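Protein-tyrosine-phosphatase (Shewanella sp., PDB 2Z72) removes phosphate from tyrosine-phosphorylated substrates as a cold-active phosphatase, probably by way of the two zinc ions of a calcineurin-like phosphoesterase site. Local coordinates at residues T6-Y12 and A23-N29; L50-S56 and E124-Y130; I59-M63 and Q189-N195. All coordinates share one frame; numbering follows the deposited sequence. Where two conformers were deposited one is given.

Contact 1. Residues T6-Y12 and A23-N29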
loop_
_atom_site.group_PDB
_atom_site.type_symbol
_atom_site.label_atom_id
_atom_site.label_comp_id
_atom_site.label_asym_id
_atom_site.label_seq_id
_atom_site.Cartn_x
_atom_site.Cartn_y
_atom_site.Cartn_z
ATOM N N THR A 6 -23.877 -8.801 -13.654
ATOM C CA THR A 6 -23.255 -9.678 -12.667
ATOM C C THR A 6 -21.797 -9.288 -12.487
ATOM O O THR A 6 -21.200 -8.490 -13.208
ATOM C CB THR A 6 -23.342 -11.151 -13.134
ATOM O OG1 THR A 6 -22.616 -11.084 -14.397
ATOM C CG2 THR A 6 -24.717 -11.682 -13.456
ATOM N N GLU A 7 -21.236 -9.875 -11.440
ATOM C CA GLU A 7 -19.850 -9.607 -11.277
ATOM C C GLU A 7 -18.861 -10.709 -11.698
ATOM O O GLU A 7 -19.142 -11.898 -11.721
ATOM C CB GLU A 7 -19.722 -9.375 -9.743
ATOM C CG GLU A 7 -20.832 -8.500 -9.171
ATOM C CD GLU A 7 -20.477 -7.053 -9.350
ATOM O OE1 GLU A 7 -19.350 -6.752 -9.835
ATOM O OE2 GLU A 7 -21.348 -6.241 -9.010
ATOM N N PHE A 8 -17.655 -10.240 -11.958
ATOM C CA PHE A 8 -16.456 -11.058 -12.051
ATOM C C PHE A 8 -15.469 -10.527 -11.029
ATOM O O PHE A 8 -15.235 -9.319 -11.039
ATOM C CB PHE A 8 -15.853 -10.999 -13.455
ATOM C CG PHE A 8 -16.727 -11.630 -14.522
ATOM C CD1 PHE A 8 -17.820 -10.950 -15.023
ATOM C CD2 PHE A 8 -16.465 -12.897 -15.025
ATOM C CE1 PHE A 8 -18.596 -11.514 -15.985
ATOM C CE2 PHE A 8 -17.237 -13.469 -16.034
ATOM C CZ PHE A 8 -18.302 -12.764 -16.493
ATOM N N ASP A 9 -14.927 -11.395 -10.194
ATOM C CA ASP A 9 -14.071 -10.934 -9.095
ATOM C C ASP A 9 -13.165 -12.078 -8.661
ATOM O O ASP A 9 -13.572 -13.239 -8.672
ATOM C CB ASP A 9 -14.910 -10.468 -7.942
ATOM C CG ASP A 9 -14.144 -9.960 -6.732
ATOM O OD1 ASP A 9 -14.671 -10.189 -5.631
ATOM O OD2 ASP A 9 -13.070 -9.349 -6.919
ATOM N N GLY A 10 -11.986 -11.745 -8.237
ATOM C CA GLY A 10 -11.020 -12.725 -7.739
ATOM C C GLY A 10 -9.726 -12.714 -8.478
ATOM O O GLY A 10 -9.450 -11.808 -9.275
ATOM N N PRO A 11 -8.869 -13.713 -8.262
ATOM C CA PRO A 11 -9.133 -14.837 -7.391
ATOM C C PRO A 11 -8.851 -14.548 -5.927
ATOM O O PRO A 11 -8.098 -13.628 -5.581
ATOM C CB PRO A 11 -8.106 -15.844 -7.922
ATOM C CG PRO A 11 -6.933 -15.025 -8.374
ATOM C CD PRO A 11 -7.577 -13.791 -8.972
ATOM N N TYR A 12 -9.494 -15.338 -5.074
ATOM C CA TYR A 12 -9.200 -15.428 -3.656
ATOM C C TYR A 12 -8.472 -16.769 -3.471
ATOM O O TYR A 12 -9.049 -17.818 -3.704
ATOM C CB TYR A 12 -10.489 -15.398 -2.855
ATOM C CG TYR A 12 -11.260 -14.104 -3.017
ATOM C CD1 TYR A 12 -12.210 -13.923 -4.018
ATOM C CD2 TYR A 12 -11.012 -13.008 -2.188
ATOM C CE1 TYR A 12 -12.912 -12.735 -4.145
ATOM C CE2 TYR A 12 -11.691 -11.854 -2.330
ATOM C CZ TYR A 12 -12.624 -11.691 -3.315
ATOM O OH TYR A 12 -13.279 -10.475 -3.399
ATOM N N ALA A 23 -7.824 -21.675 -5.638
ATOM C CA ALA A 23 -8.316 -20.379 -6.036
ATOM C C ALA A 23 -9.845 -20.391 -6.169
ATOM O O ALA A 23 -10.415 -21.284 -6.827
ATOM C CB ALA A 23 -7.682 -19.945 -7.348
ATOM N N TYR A 24 -10.469 -19.369 -5.596
ATOM C CA TYR A 24 -11.877 -19.103 -5.685
ATOM C C TYR A 24 -12.096 -17.919 -6.638
ATOM O O TYR A 24 -11.488 -16.860 -6.433
ATOM C CB TYR A 24 -12.475 -18.792 -4.334
ATOM C CG TYR A 24 -12.442 -19.923 -3.354
ATOM C CD1 TYR A 24 -11.506 -20.012 -2.341
ATOM C CD2 TYR A 24 -13.301 -20.952 -3.396
ATOM C CE1 TYR A 24 -11.506 -21.063 -1.457
ATOM C CE2 TYR A 24 -13.284 -22.021 -2.516
ATOM C CZ TYR A 24 -12.392 -22.080 -1.552
ATOM O OH TYR A 24 -12.359 -23.116 -0.685
ATOM N N TRP A 25 -12.972 -18.079 -7.609
ATOM C CA TRP A 25 -13.245 -17.104 -8.643
ATOM C C TRP A 25 -14.720 -16.824 -8.660
ATOM O O TRP A 25 -15.545 -17.771 -8.638
ATOM C CB TRP A 25 -12.855 -17.610 -10.020
ATOM C CG TRP A 25 -11.484 -18.179 -10.132
ATOM C CD1 TRP A 25 -11.102 -19.449 -9.790
ATOM C CD2 TRP A 25 -10.290 -17.571 -10.606
ATOM N NE1 TRP A 25 -9.794 -19.648 -10.008
ATOM C CE2 TRP A 25 -9.233 -18.519 -10.524
ATOM C CE3 TRP A 25 -9.990 -16.300 -11.115
ATOM C CZ2 TRP A 25 -7.927 -18.209 -10.923
ATOM C CZ3 TRP A 25 -8.690 -16.012 -11.514
ATOM C CH2 TRP A 25 -7.651 -16.972 -11.417
ATOM N N ILE A 26 -15.096 -15.544 -8.705
ATOM C CA ILE A 26 -16.475 -15.163 -8.992
ATOM C C ILE A 26 -16.576 -14.868 -10.478
ATOM O O ILE A 26 -15.940 -13.948 -10.969
ATOM C CB ILE A 26 -16.920 -13.931 -8.189
ATOM C CG1 ILE A 26 -16.655 -14.092 -6.727
ATOM C CG2 ILE A 26 -18.397 -13.656 -8.460
ATOM C CD1 ILE A 26 -17.136 -15.399 -6.108
ATOM N N CYS A 27 -17.320 -15.721 -11.189
ATOM C CA CYS A 27 -17.449 -15.616 -12.642
ATOM C C CYS A 27 -18.932 -15.520 -12.976
ATOM O O CYS A 27 -19.665 -16.499 -12.811
ATOM C CB CYS A 27 -16.809 -16.834 -13.302
ATOM S SG CYS A 27 -15.149 -17.200 -12.773
ATOM N N ASP A 28 -19.424 -14.368 -13.384
ATOM C CA ASP A 28 -20.851 -14.185 -13.722
ATOM C C ASP A 28 -21.711 -14.549 -12.538
ATOM O O ASP A 28 -22.739 -15.248 -12.723
ATOM C CB ASP A 28 -21.222 -15.021 -14.924
ATOM C CG ASP A 28 -22.368 -14.514 -15.778
ATOM O OD1 ASP A 28 -22.863 -13.381 -15.662
ATOM O OD2 ASP A 28 -22.737 -15.364 -16.616
ATOM N N ASN A 29 -21.401 -14.075 -11.371
ATOM C CA ASN A 29 -22.163 -14.259 -10.146
ATOM C C ASN A 29 -22.281 -15.725 -9.705
ATOM O O ASN A 29 -23.164 -16.067 -8.918
ATOM C CB ASN A 29 -23.551 -13.631 -10.117
ATOM C CG ASN A 29 -23.526 -12.152 -9.740
ATOM O OD1 ASN A 29 -22.446 -11.570 -9.569
ATOM N ND2 ASN A 29 -24.694 -11.519 -9.662
#
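Thr6 OG1 donates to Asp28 OD1 at 2.6 Å, using the carboxylate lone pair that faces away from the second oxygen. Beside it, Asn29 grips Glu7 twice: its OD1 takes the Glu7 N-H at 2.8 Å, nearly straight but from above the amide carbonyl plane, and its backbone N returns a bond to Glu7 O. Glu7's carboxylate turns elsewhere, to a salt bridge with Arg165. The Phe8 ring lies flat over Asp28 N, which sits 3.5 Å above its centre. With an alanine here, the Cys27-Asp28 peptide would probably lose the ring lying over it, opening a gap beside Asp28 CB. Further along, Asp9 and Ile26 exchange backbone bonds, as do Tyr12 and Tyr24, and the register slips by one between these pairs. In the slip, Pro11 follows a cis peptide and sets CB 3.5 Å from the centroid of the six-membered ring of Trp25, a CH-pi contact over the face. Asp9 CG stands anti to its own N (chi1 -180°), which brings OD1 to Tyr12 OH at 2.6 Å, while OD2 binds Asn123. The whole is an antiparallel beta hairpin interrupted by a beta bulge, its strands 8-14 and 22-27 joined by 30-35 in a three-stranded sheet.

Contact 2. Residues L50-S56 and E124-Y130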
loop_
_atom_site.group_PDB
_atom_site.type_symbol
_atom_site.label_atom_id
_atom_site.label_comp_id
_atom_site.label_asym_id
_atom_site.label_seq_id
_atom_site.Cartn_x
_atom_site.Cartn_y
_atom_site.Cartn_z
ATOM N N LEU A 50 -10.104 -11.697 -15.309
ATOM C CA LEU A 50 -9.561 -11.655 -13.953
ATOM C C LEU A 50 -8.082 -12.018 -13.955
ATOM O O LEU A 50 -7.599 -12.782 -14.792
ATOM C CB LEU A 50 -10.310 -12.623 -13.061
ATOM C CG LEU A 50 -11.784 -12.307 -12.839
ATOM C CD1 LEU A 50 -12.435 -13.416 -12.017
ATOM C CD2 LEU A 50 -11.946 -10.948 -12.176
ATOM N N PRO A 51 -7.342 -11.441 -12.996
ATOM C CA PRO A 51 -5.873 -11.619 -13.077
ATOM C C PRO A 51 -5.382 -13.032 -12.803
ATOM O O PRO A 51 -5.889 -13.730 -11.935
ATOM C CB PRO A 51 -5.359 -10.656 -11.993
ATOM C CG PRO A 51 -6.481 -10.516 -11.057
ATOM C CD PRO A 51 -7.734 -10.578 -11.915
ATOM N N GLU A 52 -4.313 -13.393 -13.478
ATOM C CA GLU A 52 -3.575 -14.604 -13.384
ATOM C C GLU A 52 -2.183 -14.210 -12.905
ATOM O O GLU A 52 -1.643 -13.156 -13.304
ATOM C CB GLU A 52 -3.519 -15.359 -14.704
ATOM C CG GLU A 52 -4.927 -15.593 -15.253
ATOM C CD GLU A 52 -4.836 -16.336 -16.585
ATOM O OE1 GLU A 52 -5.440 -17.447 -16.619
ATOM O OE2 GLU A 52 -4.209 -15.845 -17.542
ATOM N N THR A 53 -1.681 -14.962 -11.981
ATOM C CA THR A 53 -0.447 -14.687 -11.268
ATOM C C THR A 53 0.294 -15.987 -10.993
ATOM O O THR A 53 -0.345 -17.030 -10.723
ATOM C CB THR A 53 -0.662 -14.041 -9.896
ATOM O OG1 THR A 53 -1.602 -12.975 -10.092
ATOM C CG2 THR A 53 0.562 -13.335 -9.315
ATOM N N LYS A 54 1.597 -15.877 -11.086
ATOM C CA LYS A 54 2.414 -16.962 -10.592
ATOM C C LYS A 54 2.670 -16.676 -9.118
ATOM O O LYS A 54 3.125 -15.589 -8.773
ATOM C CB LYS A 54 3.738 -17.135 -11.338
ATOM C CG LYS A 54 4.657 -18.154 -10.697
ATOM C CD LYS A 54 5.091 -19.242 -11.653
ATOM C CE LYS A 54 6.210 -20.090 -11.070
ATOM N NZ LYS A 54 7.525 -20.000 -11.749
ATOM N N LEU A 55 2.362 -17.664 -8.289
ATOM C CA LEU A 55 2.681 -17.515 -6.877
ATOM C C LEU A 55 4.195 -17.476 -6.644
ATOM O O LEU A 55 4.952 -18.153 -7.313
ATOM C CB LEU A 55 2.051 -18.652 -6.056
ATOM C CG LEU A 55 0.533 -18.710 -6.139
ATOM C CD1 LEU A 55 0.050 -19.792 -5.171
ATOM C CD2 LEU A 55 -0.151 -17.392 -5.820
ATOM N N SER A 56 4.564 -16.616 -5.717
ATOM C CA SER A 56 5.962 -16.306 -5.443
ATOM C C SER A 56 6.485 -17.127 -4.297
ATOM O O SER A 56 5.800 -17.229 -3.290
ATOM C CB SER A 56 5.951 -14.829 -5.019
ATOM O OG SER A 56 7.207 -14.233 -5.156
ATOM N N GLU A 124 -7.815 -6.642 -8.487
ATOM C CA GLU A 124 -6.964 -6.265 -9.598
ATOM C C GLU A 124 -5.740 -5.520 -9.059
ATOM O O GLU A 124 -4.629 -5.793 -9.482
ATOM C CB GLU A 124 -7.710 -5.424 -10.617
ATOM C CG GLU A 124 -8.819 -6.184 -11.370
ATOM C CD GLU A 124 -10.065 -6.516 -10.624
ATOM O OE1 GLU A 124 -10.357 -6.012 -9.526
ATOM O OE2 GLU A 124 -10.818 -7.390 -11.187
ATOM N N VAL A 125 -5.947 -4.555 -8.181
ATOM C CA VAL A 125 -4.824 -3.843 -7.594
ATOM C C VAL A 125 -3.948 -4.761 -6.810
ATOM O O VAL A 125 -2.694 -4.727 -6.933
ATOM C CB VAL A 125 -5.276 -2.645 -6.741
ATOM C CG1 VAL A 125 -4.031 -1.955 -6.175
ATOM C CG2 VAL A 125 -6.085 -1.657 -7.559
ATOM N N LEU A 126 -4.529 -5.612 -5.956
ATOM C CA LEU A 126 -3.716 -6.476 -5.115
ATOM C C LEU A 126 -2.842 -7.395 -5.923
ATOM O O LEU A 126 -1.624 -7.518 -5.689
ATOM C CB LEU A 126 -4.641 -7.260 -4.163
ATOM C CG LEU A 126 -5.295 -6.464 -3.027
ATOM C CD1 LEU A 126 -6.394 -7.281 -2.400
ATOM C CD2 LEU A 126 -4.298 -6.073 -1.937
ATOM N N TRP A 127 -3.432 -8.088 -6.906
ATOM C CA TRP A 127 -2.634 -9.045 -7.672
ATOM C C TRP A 127 -1.620 -8.338 -8.561
ATOM O O TRP A 127 -0.557 -8.911 -8.827
ATOM C CB TRP A 127 -3.525 -10.019 -8.464
ATOM C CG TRP A 127 -4.217 -11.003 -7.590
ATOM C CD1 TRP A 127 -5.530 -11.116 -7.303
ATOM C CD2 TRP A 127 -3.545 -12.049 -6.852
ATOM N NE1 TRP A 127 -5.732 -12.157 -6.449
ATOM C CE2 TRP A 127 -4.544 -12.756 -6.154
ATOM C CE3 TRP A 127 -2.211 -12.482 -6.720
ATOM C CZ2 TRP A 127 -4.253 -13.840 -5.338
ATOM C CZ3 TRP A 127 -1.927 -13.555 -5.908
ATOM C CH2 TRP A 127 -2.933 -14.229 -5.227
ATOM N N PHE A 128 -1.936 -7.160 -9.064
ATOM C CA PHE A 128 -0.990 -6.386 -9.806
ATOM C C PHE A 128 0.193 -6.034 -8.911
ATOM O O PHE A 128 1.349 -6.177 -9.339
ATOM C CB PHE A 128 -1.647 -5.118 -10.365
ATOM C CG PHE A 128 -0.655 -4.145 -10.963
ATOM C CD1 PHE A 128 -0.041 -4.377 -12.173
ATOM C CD2 PHE A 128 -0.346 -2.996 -10.277
ATOM C CE1 PHE A 128 0.877 -3.489 -12.695
ATOM C CE2 PHE A 128 0.581 -2.101 -10.801
ATOM C CZ PHE A 128 1.181 -2.328 -12.026
ATOM N N MET A 129 -0.069 -5.573 -7.709
ATOM C CA MET A 129 1.029 -5.178 -6.801
ATOM C C MET A 129 1.840 -6.380 -6.360
ATOM O O MET A 129 3.055 -6.226 -6.154
ATOM C CB MET A 129 0.479 -4.375 -5.639
ATOM C CG MET A 129 -0.045 -2.992 -5.981
ATOM S SD MET A 129 1.123 -1.948 -6.865
ATOM C CE MET A 129 2.413 -1.830 -5.637
ATOM N N TYR A 130 1.216 -7.546 -6.211
ATOM C CA TYR A 130 1.933 -8.778 -5.879
ATOM C C TYR A 130 2.915 -9.104 -7.005
ATOM O O TYR A 130 4.094 -9.374 -6.804
ATOM C CB TYR A 130 0.893 -9.830 -5.643
ATOM C CG TYR A 130 1.339 -11.225 -5.260
ATOM C CD1 TYR A 130 1.866 -12.086 -6.208
ATOM C CD2 TYR A 130 1.225 -11.713 -3.979
ATOM C CE1 TYR A 130 2.279 -13.368 -5.894
ATOM C CE2 TYR A 130 1.589 -13.003 -3.634
ATOM C CZ TYR A 130 2.110 -13.820 -4.612
ATOM O OH TYR A 130 2.493 -15.137 -4.356
HETATM O O HOH W 1 -0.887 -10.709 -11.026
#
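Tyr130 and Trp127, one helical turn apart, reach from helix 122-138 to residues 50-56, and Pro51 packs against Trp127. Tyr130 extends with CG anti to its backbone N (chi1 -179°), carrying its hydroxyl to the backbone beyond the short strand 53-54. There OH accepts the Ser56 N-H at 2.9 Å, almost in line with the donor at 172°, and also bonds to Glu186, so two partners fix the end of the ring. Lys54 O lies in the ring plane, 3.7 Å from Tyr130 CE1, while the methyl CG2 of Thr53 approaches Tyr130 CD1 obliquely at 3.6 Å. One face of the phenol ring is taken by Trp127, whose CZ3 stands 3.9 Å above its centre.

Trp127 in turn is wedged among Pro51, Thr53 and Leu55. Pro51 crosses the indole at about a right angle, its CG 3.9 Å from Trp127 CD1, and the indole NE1 bonds to Pro11 O. Leu55 CD2 touches the far end of the six-membered ring. Thr53 OG1 packs near Trp127 CE3 and binds a water at 2.6 Å that donates to Trp127 O, a water-mediated link between strand 53-54 and the helix beside the apolar packing.

The helix gripped here is the crossover of a beta-alpha-beta unit, linking the parallel strands 108-111 and 142-145 of the phosphoesterase sheet; the zinc ligands Asp114 and Asn149 follow these strands.

Contact 3. Residues I59-M63 and Q189-N195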
loop_
_atom_site.group_PDB
_atom_site.type_symbol
_atom_site.label_atom_id
_atom_site.label_comp_id
_atom_site.label_asym_id
_atom_site.label_seq_id
_atom_site.Cartn_x
_atom_site.Cartn_y
_atom_site.Cartn_z
ATOM N N ILE A 59 8.386 -13.141 -2.112
ATOM C CA ILE A 59 7.942 -11.808 -1.754
ATOM C C ILE A 59 7.141 -11.760 -0.465
ATOM O O ILE A 59 6.809 -10.678 -0.018
ATOM C CB ILE A 59 7.144 -11.127 -2.889
ATOM C CG1 ILE A 59 5.856 -11.895 -3.172
ATOM C CG2 ILE A 59 7.989 -11.001 -4.107
ATOM C CD1 ILE A 59 4.946 -11.222 -4.185
ATOM N N LYS A 60 6.861 -12.930 0.135
ATOM C CA LYS A 60 6.275 -12.951 1.461
ATOM C C LYS A 60 7.345 -12.927 2.563
ATOM O O LYS A 60 6.985 -12.926 3.753
ATOM C CB LYS A 60 5.307 -14.107 1.667
ATOM C CG LYS A 60 4.215 -14.151 0.593
ATOM C CD LYS A 60 3.068 -15.127 0.794
ATOM C CE LYS A 60 3.543 -16.516 0.614
ATOM N NZ LYS A 60 2.433 -17.557 0.676
ATOM N N GLN A 61 8.619 -12.839 2.221
ATOM C CA GLN A 61 9.677 -12.632 3.215
ATOM C C GLN A 61 9.564 -11.223 3.783
ATOM O O GLN A 61 9.386 -10.261 3.053
ATOM C CB GLN A 61 11.008 -12.850 2.537
ATOM C CG GLN A 61 11.294 -14.239 2.066
ATOM C CD GLN A 61 12.517 -14.389 1.164
ATOM O OE1 GLN A 61 13.135 -13.379 0.777
ATOM N NE2 GLN A 61 12.763 -15.611 0.772
ATOM N N ILE A 62 9.770 -11.122 5.087
ATOM C CA ILE A 62 9.766 -9.807 5.749
ATOM C C ILE A 62 11.065 -9.111 5.422
ATOM O O ILE A 62 12.147 -9.666 5.632
ATOM C CB ILE A 62 9.585 -9.944 7.263
ATOM C CG1 ILE A 62 8.260 -10.626 7.639
ATOM C CG2 ILE A 62 9.704 -8.602 7.977
ATOM C CD1 ILE A 62 8.169 -11.129 9.056
ATOM N N MET A 63 10.963 -7.888 4.922
ATOM C CA MET A 63 12.114 -7.103 4.471
ATOM C C MET A 63 12.438 -6.025 5.472
ATOM O O MET A 63 11.590 -5.597 6.265
ATOM C CB MET A 63 11.774 -6.491 3.117
ATOM C CG MET A 63 11.360 -7.540 2.119
ATOM S SD MET A 63 12.495 -8.873 1.783
ATOM C CE MET A 63 13.839 -8.063 0.993
ATOM N N GLN A 189 -1.291 -13.582 3.726
ATOM C CA GLN A 189 0.058 -13.921 4.150
ATOM C C GLN A 189 1.036 -12.863 3.640
ATOM O O GLN A 189 1.925 -12.396 4.395
ATOM C CB GLN A 189 0.427 -15.299 3.601
ATOM C CG GLN A 189 -0.343 -16.412 4.269
ATOM C CD GLN A 189 -0.371 -17.688 3.477
ATOM O OE1 GLN A 189 0.339 -17.900 2.529
ATOM N NE2 GLN A 189 -1.267 -18.581 3.918
ATOM N N TRP A 190 0.897 -12.478 2.390
ATOM C CA TRP A 190 1.715 -11.433 1.793
ATOM C C TRP A 190 1.572 -10.140 2.555
ATOM O O TRP A 190 2.581 -9.496 2.963
ATOM C CB TRP A 190 1.317 -11.285 0.372
ATOM C CG TRP A 190 1.931 -10.232 -0.474
ATOM C CD1 TRP A 190 3.216 -10.024 -0.854
ATOM C CD2 TRP A 190 1.175 -9.210 -1.159
ATOM N NE1 TRP A 190 3.341 -8.947 -1.695
ATOM C CE2 TRP A 190 2.093 -8.444 -1.888
ATOM C CE3 TRP A 190 -0.160 -8.884 -1.195
ATOM C CZ2 TRP A 190 1.705 -7.350 -2.676
ATOM C CZ3 TRP A 190 -0.556 -7.811 -1.978
ATOM C CH2 TRP A 190 0.362 -7.063 -2.701
ATOM N N LEU A 191 0.358 -9.677 2.833
ATOM C CA LEU A 191 0.146 -8.434 3.555
ATOM C C LEU A 191 0.727 -8.502 4.949
ATOM O O LEU A 191 1.273 -7.512 5.434
ATOM C CB LEU A 191 -1.337 -8.101 3.624
ATOM C CG LEU A 191 -1.992 -7.734 2.287
ATOM C CD1 LEU A 191 -3.497 -7.680 2.460
ATOM C CD2 LEU A 191 -1.456 -6.400 1.743
ATOM N N ARG A 192 0.614 -9.636 5.645
ATOM C CA ARG A 192 1.112 -9.786 7.003
ATOM C C ARG A 192 2.639 -9.779 7.097
ATOM O O ARG A 192 3.168 -9.728 8.186
ATOM C CB ARG A 192 0.500 -11.018 7.648
ATOM C CG ARG A 192 -0.950 -10.762 8.096
ATOM C CD ARG A 192 -1.639 -12.064 8.458
ATOM N NE ARG A 192 -2.997 -11.864 8.906
ATOM C CZ ARG A 192 -4.044 -11.685 8.109
ATOM N NH1 ARG A 192 -5.244 -11.522 8.656
ATOM N NH2 ARG A 192 -3.898 -11.671 6.817
ATOM N N SER A 193 3.335 -9.813 5.953
ATOM C CA SER A 193 4.768 -9.673 5.904
ATOM C C SER A 193 5.233 -8.210 5.816
ATOM O O SER A 193 6.414 -7.937 5.952
ATOM C CB SER A 193 5.416 -10.489 4.814
ATOM O OG SER A 193 5.193 -9.893 3.551
ATOM N N LYS A 194 4.293 -7.305 5.526
ATOM C CA LYS A 194 4.658 -5.941 5.172
ATOM C C LYS A 194 4.946 -5.056 6.372
ATOM O O LYS A 194 4.511 -5.288 7.489
ATOM C CB LYS A 194 3.557 -5.356 4.266
ATOM C CG LYS A 194 3.389 -6.109 2.956
ATOM C CD LYS A 194 4.666 -6.283 2.143
ATOM C CE LYS A 194 4.496 -7.010 0.846
ATOM N NZ LYS A 194 5.832 -7.236 0.211
ATOM N N ASN A 195 5.760 -4.035 6.074
ATOM C CA ASN A 195 6.040 -2.944 6.993
ATOM C C ASN A 195 4.912 -1.930 6.948
ATOM O O ASN A 195 4.067 -1.887 6.048
ATOM C CB ASN A 195 7.371 -2.284 6.648
ATOM C CG ASN A 195 8.543 -3.202 6.914
ATOM O OD1 ASN A 195 8.639 -3.737 8.023
ATOM N ND2 ASN A 195 9.406 -3.430 5.949
HETATM O O HOH W 2 7.226 -8.678 2.283
HETATM O O HOH W 3 8.274 -6.939 4.097
#
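Lys60 runs beside the helix backbone, and the bend at chi3 (-71°) turns NZ back onto OE1 of the extended Gln189 side chain at 2.8 Å, in the plane of the amide carbonyl. The ammonium also forms a salt bridge with Glu186, while Gln189 NE2 is held by the carbonyls of Thr15 and Ala183; both ends of the pair are fixed. Lys60 CG passes by the edge of Trp190, and Ile59 brings CD1 to Trp190 NE1 at 3.7 Å, an indole nitrogen already bonded to Asp133.

Ser193 holds OG between its backbone N and carbonyl carbon (chi1 75°), from where it donates to Trp190 O at 2.7 Å on a lone pair of that carbonyl. The same oxygen also takes Ser193 N. A water donates to Ser193 OG and accepts from Lys194 NZ at 2.9 Å; Ile59 O and Gln61 O are also close, more acceptors than its remaining proton can serve. Lys194 starts away from the loop but turns back at chi2 (-53°) to reach this water and Asp133. A second water joins Ser193 O to Met63 N, and Asn195 ND2 bonds to Met63 O at 3.1 Å, from above the carbonyl plane, while Asn195 OD1 accepts from Arg229.

The loop closes over the C-terminal part of helix 186-192, with Ile59 against helix 122-138, Met63 and Trp190 against strand 142-145, and Ile62 and Asn195 against helix 221-231.

In the fold
Contact 1 closes before contact 2 opens along the chain, whereas the segments of contacts 2 and 3 alternate. Contacts 1 and 2 have centres 14 Å apart and meet where hairpin residues Gly10 and Pro11 pack on Pro51. Contacts 2 and 3 have centres 15 Å apart, joined where Trp190 of helix 186-192 packs edge-to-face with Tyr130 of helix 122-138. Contacts 1 and 3 do not touch; their nearest atoms are about 10 Å apart. Together they trace the N-terminal region from its three-stranded sheet, where the centre of contact 1 lies about 23 Å from that of the chain, across helix 122-138 to helix 186-192, fastening it to the calcineurin-like phosphoesterase fold that carries the zinc ions.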